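Local structure of relik capsid n-terminal domain (Oryctolagus cuniculus, 2XGU) at residues N46-M54 and I102-A113. The protein is the N-terminal domain of a lentiviral capsid protein from an endogenous rabbit virus and, as in related retroviruses, probably helps build the capsid shell that encloses the viral genome. Numbering follows the deposited sequence.
Sequences NFTSVDINM and IRGIGLSPEEAA
V50 packs its CG2 methyl on the CB of A112 at 3.5 Å. CG1 is anti to the backbone N (chi1 172°), which puts CG2 beside that N and facing A112 and L107. The same methyl meets the CB of L107 more loosely, and CG1 reaches CG of P109. T48 flanks this centre: its CG2 lies 3.8 Å from the CA of A113. G104, at positive phi and with no side chain, brings its backbone against S49, whose CB is 3.7 Å from G104 N.

Two side chains of helix 49-57 bond to carbonyls at and just after the C-terminal end of helix 99-102. S49 OG donates to I102 O at 2.7 Å, tilted 22° from the carbonyl plane. N53 ND2 donates to R103 O, also at 2.7 Å. It comes in nearly in line with the R103 carbonyl, but the bond is bent, 143° at the hydrogen; R103 O lies near the N53 amide plane. N53 OD1 bonds to Y124 OH of helix 118-134, which helps fix the amide's rotation. Three waters bridge the segments: T48 OG1 to P109 O, S49 N to A112 O, and N53 ND2 to G104 O.

T48 and D51 form a capping box, as do S108 and E111. G104 ends helix 99-102 in a Schellman motif and starts a type II turn to L107. The contact thus joins capped helix starts and a Schellman helix end within the mainly helical N-terminal domain of a retroviral capsid.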
loop_
_atom_site.group_PDB
_atom_site.type_symbol
_atom_site.label_atom_id
_atom_site.label_comp_id
_atom_site.label_asym_id
_atom_site.label_seq_id
_atom_site.Cartn_x
_atom_site.Cartn_y
_atom_site.Cartn_z
ATOM N N ASN A 46 8.583 -12.612 -5.029
ATOM C CA ASN A 46 8.547 -14.072 -5.082
ATOM C C ASN A 46 8.663 -14.758 -3.716
ATOM O O ASN A 46 8.776 -15.980 -3.639
ATOM C CB ASN A 46 9.601 -14.607 -6.049
ATOM C CG ASN A 46 9.463 -14.017 -7.444
ATOM O OD1 ASN A 46 8.359 -13.695 -7.886
ATOM N ND2 ASN A 46 10.581 -13.874 -8.139
ATOM N N PHE A 47 8.629 -13.982 -2.642
ATOM C CA PHE A 47 8.578 -14.572 -1.296
ATOM C C PHE A 47 7.246 -15.272 -1.070
ATOM O O PHE A 47 6.199 -14.791 -1.515
ATOM C CB PHE A 47 8.723 -13.491 -0.219
ATOM C CG PHE A 47 10.143 -13.180 0.172
ATOM C CD1 PHE A 47 11.194 -13.370 -0.709
ATOM C CD2 PHE A 47 10.413 -12.688 1.446
ATOM C CE1 PHE A 47 12.507 -13.072 -0.321
ATOM C CE2 PHE A 47 11.715 -12.397 1.832
ATOM C CZ PHE A 47 12.752 -12.591 0.946
ATOM N N THR A 48 7.256 -16.370 -0.319
ATOM C CA THR A 48 5.995 -16.926 0.171
ATOM C C THR A 48 5.552 -16.156 1.421
ATOM O O THR A 48 6.291 -15.326 1.961
ATOM C CB THR A 48 6.146 -18.404 0.566
ATOM O OG1 THR A 48 6.917 -18.490 1.778
ATOM C CG2 THR A 48 6.837 -19.190 -0.535
ATOM N N SER A 49 4.333 -16.410 1.885
ATOM C CA SER A 49 3.860 -15.764 3.096
ATOM C C SER A 49 4.714 -16.172 4.303
ATOM O O SER A 49 4.960 -15.366 5.208
ATOM C CB SER A 49 2.368 -16.054 3.305
ATOM O OG SER A 49 1.641 -15.612 2.166
ATOM N N VAL A 50 5.177 -17.417 4.313
ATOM C CA VAL A 50 6.070 -17.878 5.380
ATOM C C VAL A 50 7.410 -17.114 5.372
ATOM O O VAL A 50 7.915 -16.719 6.430
ATOM C CB VAL A 50 6.308 -19.400 5.301
ATOM C CG1 VAL A 50 7.391 -19.830 6.287
ATOM C CG2 VAL A 50 4.995 -20.153 5.591
ATOM N N ASP A 51 7.981 -16.906 4.190
ATOM C CA ASP A 51 9.187 -16.102 4.039
ATOM C C ASP A 51 8.976 -14.677 4.579
ATOM O O ASP A 51 9.847 -14.117 5.241
ATOM C CB ASP A 51 9.568 -15.973 2.560
ATOM C CG ASP A 51 9.963 -17.291 1.916
ATOM O OD1 ASP A 51 10.448 -18.204 2.603
ATOM O OD2 ASP A 51 9.815 -17.410 0.671
ATOM N N ILE A 52 7.839 -14.067 4.238
ATOM C CA ILE A 52 7.560 -12.706 4.658
ATOM C C ILE A 52 7.474 -12.628 6.180
ATOM O O ILE A 52 8.017 -11.722 6.795
ATOM C CB ILE A 52 6.266 -12.205 4.006
ATOM C CG1 ILE A 52 6.515 -11.951 2.514
ATOM C CG2 ILE A 52 5.766 -10.923 4.710
ATOM C CD1 ILE A 52 5.247 -11.765 1.700
ATOM N N ASN A 53 6.765 -13.572 6.781
ATOM C CA ASN A 53 6.609 -13.576 8.225
ATOM C C ASN A 53 7.936 -13.826 8.914
ATOM O O ASN A 53 8.186 -13.297 9.984
ATOM C CB ASN A 53 5.558 -14.595 8.646
ATOM C CG ASN A 53 4.173 -14.179 8.198
ATOM O OD1 ASN A 53 3.929 -12.983 8.005
ATOM N ND2 ASN A 53 3.276 -15.139 8.018
ATOM N N MET A 54 8.792 -14.611 8.270
ATOM C CA MET A 54 10.108 -14.891 8.811
ATOM C C MET A 54 10.866 -13.571 8.970
ATOM O O MET A 54 11.443 -13.283 10.034
ATOM C CB MET A 54 10.838 -15.831 7.845
ATOM C CG MET A 54 11.575 -16.949 8.487
ATOM S SD MET A 54 12.928 -16.239 9.397
ATOM C CE MET A 54 13.536 -15.037 8.244
ATOM N N ILE A 102 -3.995 -16.686 3.439
ATOM C CA ILE A 102 -3.238 -15.679 2.704
ATOM C C ILE A 102 -2.006 -15.226 3.499
ATOM O O ILE A 102 -0.925 -15.050 2.927
ATOM C CB ILE A 102 -4.152 -14.500 2.287
ATOM C CG1 ILE A 102 -5.135 -14.958 1.212
ATOM C CG2 ILE A 102 -3.345 -13.302 1.804
ATOM C CD1 ILE A 102 -6.369 -14.079 1.116
ATOM N N ARG A 103 -2.152 -15.093 4.820
ATOM C CA ARG A 103 -1.066 -14.673 5.716
ATOM C C ARG A 103 -0.090 -15.805 6.072
ATOM O O ARG A 103 0.863 -15.584 6.829
ATOM C CB ARG A 103 -1.661 -14.100 7.005
ATOM C CG ARG A 103 -2.480 -12.816 6.844
ATOM C CD ARG A 103 -3.299 -12.499 8.099
ATOM N NE ARG A 103 -2.454 -12.100 9.217
ATOM C CZ ARG A 103 -2.890 -11.924 10.459
ATOM N NH1 ARG A 103 -4.171 -12.115 10.752
ATOM N NH2 ARG A 103 -2.043 -11.555 11.408
ATOM N N GLY A 104 -0.339 -17.006 5.565
ATOM C CA GLY A 104 0.522 -18.155 5.803
ATOM C C GLY A 104 0.418 -18.795 7.180
ATOM O O GLY A 104 1.317 -19.519 7.613
ATOM N N ILE A 105 -0.682 -18.543 7.874
ATOM C CA ILE A 105 -0.858 -19.063 9.227
ATOM C C ILE A 105 -1.129 -20.565 9.213
ATOM O O ILE A 105 -2.060 -21.033 8.553
ATOM C CB ILE A 105 -1.989 -18.329 9.943
ATOM C CG1 ILE A 105 -1.624 -16.852 10.095
ATOM C CG2 ILE A 105 -2.258 -18.960 11.312
ATOM C CD1 ILE A 105 -2.731 -15.988 10.669
ATOM N N GLY A 106 -0.288 -21.315 9.913
ATOM C CA GLY A 106 -0.422 -22.759 9.973
ATOM C C GLY A 106 0.087 -23.485 8.741
ATOM O O GLY A 106 -0.190 -24.671 8.563
ATOM N N LEU A 107 0.827 -22.782 7.882
ATOM C CA LEU A 107 1.379 -23.414 6.692
ATOM C C LEU A 107 2.828 -23.822 6.910
ATOM O O LEU A 107 3.598 -23.086 7.524
ATOM C CB LEU A 107 1.295 -22.473 5.479
ATOM C CG LEU A 107 -0.085 -21.968 5.068
ATOM C CD1 LEU A 107 0.037 -21.164 3.779
ATOM C CD2 LEU A 107 -1.065 -23.132 4.900
ATOM N N SER A 108 3.199 -24.994 6.404
ATOM C CA SER A 108 4.604 -25.373 6.363
ATOM C C SER A 108 5.256 -24.549 5.257
ATOM O O SER A 108 4.558 -24.042 4.372
ATOM C CB SER A 108 4.759 -26.871 6.073
ATOM O OG SER A 108 4.404 -27.199 4.738
ATOM N N PRO A 109 6.587 -24.401 5.294
ATOM C CA PRO A 109 7.242 -23.658 4.212
ATOM C C PRO A 109 6.965 -24.287 2.848
ATOM O O PRO A 109 6.744 -23.556 1.884
ATOM C CB PRO A 109 8.728 -23.772 4.561
ATOM C CG PRO A 109 8.747 -23.935 6.049
ATOM C CD PRO A 109 7.521 -24.732 6.386
ATOM N N GLU A 110 6.980 -25.617 2.777
ATOM C CA GLU A 110 6.674 -26.334 1.547
ATOM C C GLU A 110 5.251 -26.042 1.086
ATOM O O GLU A 110 5.013 -25.743 -0.091
ATOM C CB GLU A 110 6.857 -27.843 1.758
ATOM C CG GLU A 110 8.292 -28.271 2.066
ATOM C CD GLU A 110 8.769 -27.864 3.455
ATOM O OE1 GLU A 110 7.929 -27.685 4.366
ATOM O OE2 GLU A 110 9.999 -27.735 3.639
ATOM N N GLU A 111 4.298 -26.144 2.007
ATOM C CA GLU A 111 2.903 -25.867 1.668
ATOM C C GLU A 111 2.739 -24.465 1.104
ATOM O O GLU A 111 2.081 -24.279 0.077
ATOM C CB GLU A 111 2.002 -26.020 2.893
ATOM C CG GLU A 111 1.628 -27.452 3.208
ATOM C CD GLU A 111 0.888 -27.574 4.522
ATOM O OE1 GLU A 111 0.120 -28.549 4.683
ATOM O OE2 GLU A 111 1.074 -26.695 5.393
ATOM N N ALA A 112 3.340 -23.487 1.774
ATOM C CA ALA A 112 3.212 -22.088 1.381
ATOM C C ALA A 112 3.838 -21.791 0.012
ATOM O O ALA A 112 3.520 -20.781 -0.615
ATOM C CB ALA A 112 3.838 -21.190 2.453
ATOM N N ALA A 113 4.715 -22.677 -0.444
ATOM C CA ALA A 113 5.393 -22.492 -1.720
ATOM C C ALA A 113 4.649 -23.172 -2.877
ATOM O O ALA A 113 5.067 -23.074 -4.033
ATOM C CB ALA A 113 6.824 -23.011 -1.619
HETATM O O HOH W 1 7.547 -20.989 2.384
HETATM O O HOH W 2 2.559 -18.427 0.759
HETATM O O HOH W 3 3.590 -18.001 8.360
#